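Local coordinates for protein superoxide dismutase (Candida albicans, PDB 4GUN) that probably converts superoxide radicals into hydrogen peroxide and oxygen with a manganese cofactor, protecting the cell from oxidative damage, at residues Ile13-Asp18 with Leu31-His36. The protein carries 2 engineered substitutions. Numbering follows the deposited sequence.
Sequences IDWALD and LHINKH. With MN (manganese (II) ion), chain Q.
Ile33 packs into an apolar cluster made by Ile13, Trp15 and Leu17, joining the N-terminal loop to the first helix (26-56) of the alpha-hairpin domain of this iron/manganese superoxide dismutase. No hydrogen bond crosses between the segments. The terminal methyl CD1 of Ile33 is the common point: Leu17 CD2 approaches it obliquely to 3.8 Å, while CH2 at the far corner of the Trp15 indole stands 4.0 Å from it. Ile13 meets Ile33 tip to tip, its CG1 lying 3.9 Å from Ile33 CD1, and its CD1 methyl also touches the Ile33 CG2 branch. Because CG1 of Ile33 is anti to the carbonyl carbon (chi1 -57°) and the chain then extends, CD1 points away from the helix axis and ends against the loop side chains. Trp84 of helix 60-85, the other arm of the hairpin, packs on both isoleucines, and its carbonyl accepts a hydrogen bond from Trp15 NE1. The preceding helix residue, His32, binds manganese through NE2 at 2.2 Å; His80, Asp170, His174 and a water complete the site. Within the loop, Ile13 CG2 sits over the centre of the Trp15 ring, 3.4 Å above its plane.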
ATOM      1  N   ILE A  13      31.219  -5.833  10.921  1.00 19.25           N
ATOM      2  CA  ILE A  13      30.402  -6.526  11.945  1.00 18.76           C
ATOM      3  C   ILE A  13      31.227  -6.804  13.210  1.00 21.32           C
ATOM      4  O   ILE A  13      32.258  -7.454  13.117  1.00 18.73           O
ATOM      5  CB  ILE A  13      29.751  -7.822  11.374  1.00 21.57           C
ATOM      6  CG1 ILE A  13      29.156  -7.627   9.952  1.00 22.68           C
ATOM      7  CG2 ILE A  13      28.751  -8.442  12.350  1.00 21.12           C
ATOM      8  CD1 ILE A  13      27.950  -6.684   9.811  1.00 26.12           C
ATOM      9  N   ASP A  14      30.738  -6.362  14.387  1.00 19.99           N
ATOM     10  CA  ASP A  14      31.411  -6.474  15.696  1.00 20.80           C
ATOM     11  C   ASP A  14      31.375  -7.876  16.351  1.00 24.14           C
ATOM     12  O   ASP A  14      31.640  -8.010  17.553  1.00 26.39           O
ATOM     13  CB  ASP A  14      30.885  -5.398  16.675  1.00 23.22           C
ATOM     14  CG  ASP A  14      30.678  -4.008  16.084  1.00 36.71           C
ATOM     15  OD1 ASP A  14      31.537  -3.565  15.272  1.00 38.79           O
ATOM     16  OD2 ASP A  14      29.687  -3.342  16.469  1.00 42.81           O
ATOM     17  N   TRP A  15      31.053  -8.907  15.573  1.00 16.62           N
ATOM     18  CA  TRP A  15      31.014 -10.288  16.050  1.00 15.03           C
ATOM     19  C   TRP A  15      31.321 -11.263  14.926  1.00 18.33           C
ATOM     20  O   TRP A  15      31.132 -10.933  13.753  1.00 17.09           O
ATOM     21  CB  TRP A  15      29.682 -10.633  16.754  1.00 13.02           C
ATOM     22  CG  TRP A  15      28.459 -10.014  16.147  1.00 13.77           C
ATOM     23  CD1 TRP A  15      27.828  -8.880  16.564  1.00 16.43           C
ATOM     24  CD2 TRP A  15      27.672 -10.534  15.061  1.00 13.56           C
ATOM     25  NE1 TRP A  15      26.716  -8.642  15.792  1.00 15.39           N
ATOM     26  CE2 TRP A  15      26.595  -9.641  14.859  1.00 16.91           C
ATOM     27  CE3 TRP A  15      27.794 -11.655  14.212  1.00 15.08           C
ATOM     28  CZ2 TRP A  15      25.653  -9.817  13.835  1.00 16.14           C
ATOM     29  CZ3 TRP A  15      26.840 -11.848  13.215  1.00 16.54           C
ATOM     30  CH2 TRP A  15      25.788 -10.935  13.035  1.00 16.99           C
ATOM     31  N   ALA A  16      31.800 -12.462  15.291  1.00 15.68           N
ATOM     32  CA  ALA A  16      32.125 -13.536  14.341  1.00 14.82           C
ATOM     33  C   ALA A  16      30.818 -14.125  13.787  1.00 16.18           C
ATOM     34  O   ALA A  16      29.793 -14.099  14.472  1.00 14.11           O
ATOM     35  CB  ALA A  16      32.946 -14.611  15.039  1.00 15.54           C
ATOM     36  N   LEU A  17      30.841 -14.649  12.546  1.00 12.46           N
ATOM     37  CA  LEU A  17      29.626 -15.180  11.914  1.00 11.79           C
ATOM     38  C   LEU A  17      28.925 -16.314  12.687  1.00 14.10           C
ATOM     39  O   LEU A  17      27.688 -16.441  12.656  1.00 13.79           O
ATOM     40  CB  LEU A  17      29.929 -15.609  10.478  1.00 11.55           C
ATOM     41  CG  LEU A  17      30.317 -14.516   9.507  1.00 15.38           C
ATOM     42  CD1 LEU A  17      31.002 -15.108   8.280  1.00 16.17           C
ATOM     43  CD2 LEU A  17      29.092 -13.682   9.091  1.00 14.11           C
ATOM     44  N   ASP A  18      29.706 -17.109  13.400  1.00  9.54           N
ATOM     45  CA  ASP A  18      29.175 -18.240  14.160  1.00 10.53           C
ATOM     46  C   ASP A  18      28.895 -17.915  15.653  1.00 13.85           C
ATOM     47  O   ASP A  18      28.469 -18.789  16.400  1.00 14.20           O
ATOM     48  CB  ASP A  18      30.159 -19.423  14.035  1.00 13.13           C
ATOM     49  CG  ASP A  18      31.510 -19.209  14.719  1.00 25.28           C
ATOM     50  OD1 ASP A  18      32.279 -20.184  14.820  1.00 27.17           O
ATOM     51  OD2 ASP A  18      31.810 -18.051  15.113  1.00 28.56           O
ATOM     52  N   LEU A  31      25.171 -15.615   4.583  1.00 12.59           N
ATOM     53  CA  LEU A  31      24.335 -15.229   3.435  1.00 11.69           C
ATOM     54  C   LEU A  31      23.694 -13.883   3.695  1.00 14.22           C
ATOM     55  O   LEU A  31      23.657 -13.019   2.808  1.00 12.63           O
ATOM     56  CB  LEU A  31      23.238 -16.264   3.196  1.00 10.63           C
ATOM     57  CG  LEU A  31      23.692 -17.585   2.608  1.00 15.15           C
ATOM     58  CD1 LEU A  31      22.588 -18.621   2.733  1.00 14.35           C
ATOM     59  CD2 LEU A  31      24.157 -17.424   1.154  1.00 16.36           C
ATOM     60  N   HIS A  32      23.214 -13.705   4.934  1.00 10.53           N
ATOM     61  CA  HIS A  32      22.504 -12.496   5.360  1.00  8.79           C
ATOM     62  C   HIS A  32      23.311 -11.233   5.164  1.00 10.29           C
ATOM     63  O   HIS A  32      22.824 -10.297   4.540  1.00  9.26           O
ATOM     64  CB  HIS A  32      21.970 -12.634   6.798  1.00  7.79           C
ATOM     65  CG  HIS A  32      20.709 -11.847   7.054  1.00  9.80           C
ATOM     66  ND1 HIS A  32      20.120 -11.835   8.295  1.00 10.46           N
ATOM     67  CD2 HIS A  32      20.001 -11.040   6.230  1.00  9.82           C
ATOM     68  CE1 HIS A  32      19.065 -11.047   8.188  1.00  9.06           C
ATOM     69  NE2 HIS A  32      18.959 -10.536   6.968  1.00  8.88           N
ATOM     70  N   ILE A  33      24.569 -11.240   5.612  1.00  8.71           N
ATOM     71  CA  ILE A  33      25.468 -10.095   5.506  1.00  8.99           C
ATOM     72  C   ILE A  33      26.101  -9.968   4.111  1.00 13.29           C
ATOM     73  O   ILE A  33      26.017  -8.900   3.487  1.00 11.47           O
ATOM     74  CB  ILE A  33      26.552 -10.140   6.638  1.00 13.02           C
ATOM     75  CG1 ILE A  33      25.913 -10.185   8.057  1.00 12.48           C
ATOM     76  CG2 ILE A  33      27.563  -8.964   6.501  1.00 14.59           C
ATOM     77  CD1 ILE A  33      26.810 -10.603   9.194  1.00 13.95           C
ATOM     78  N   ASN A  34      26.774 -11.055   3.648  1.00 10.58           N
ATOM     79  CA  ASN A  34      27.553 -11.090   2.407  1.00 10.30           C
ATOM     80  C   ASN A  34      26.801 -11.251   1.085  1.00 12.50           C
ATOM     81  O   ASN A  34      27.371 -10.978   0.020  1.00 11.07           O
ATOM     82  CB  ASN A  34      28.781 -11.999   2.556  1.00  5.15           C
ATOM     83  CG  ASN A  34      29.638 -11.518   3.703  1.00 19.34           C
ATOM     84  OD1 ASN A  34      29.987 -10.337   3.790  1.00 22.63           O
ATOM     85  ND2 ASN A  34      29.881 -12.370   4.670  1.00 10.46           N
ATOM     86  N   LYS A  35      25.529 -11.632   1.146  1.00  8.20           N
ATOM     87  CA  LYS A  35      24.727 -11.675  -0.082  1.00  8.05           C
ATOM     88  C   LYS A  35      23.576 -10.654   0.014  1.00 11.94           C
ATOM     89  O   LYS A  35      23.521  -9.749  -0.815  1.00 12.46           O
ATOM     90  CB  LYS A  35      24.220 -13.096  -0.415  1.00  9.96           C
ATOM     91  CG  LYS A  35      25.314 -14.175  -0.524  1.00  9.65           C
ATOM     92  CD  LYS A  35      26.090 -14.065  -1.841  1.00 16.12           C
ATOM     93  CE  LYS A  35      27.265 -15.003  -1.926  1.00 20.67           C
ATOM     94  NZ  LYS A  35      28.004 -14.842  -3.210  1.00 20.93           N
ATOM     95  N   HIS A  36      22.692 -10.769   1.050  1.00  8.22           N
ATOM     96  CA  HIS A  36      21.541  -9.876   1.231  1.00  8.07           C
ATOM     97  C   HIS A  36      21.862  -8.413   1.477  1.00 12.24           C
ATOM     98  O   HIS A  36      21.337  -7.552   0.757  1.00 12.12           O
ATOM     99  CB  HIS A  36      20.481 -10.434   2.216  1.00  8.00           C
ATOM    100  CG  HIS A  36      19.886 -11.738   1.779  1.00 11.84           C
ATOM    101  ND1 HIS A  36      18.794 -11.788   0.919  1.00 14.33           N
ATOM    102  CD2 HIS A  36      20.271 -13.003   2.068  1.00 14.11           C
ATOM    103  CE1 HIS A  36      18.530 -13.073   0.748  1.00 13.93           C
ATOM    104  NE2 HIS A  36      19.393 -13.845   1.420  1.00 14.26           N
TER
HETATM  105 MN    MN Q 301      17.291  -9.455   6.129  1.00  9.91          MN
HETATM  106  O   HOH W   1      15.496  -8.371   5.611  1.00 14.68           O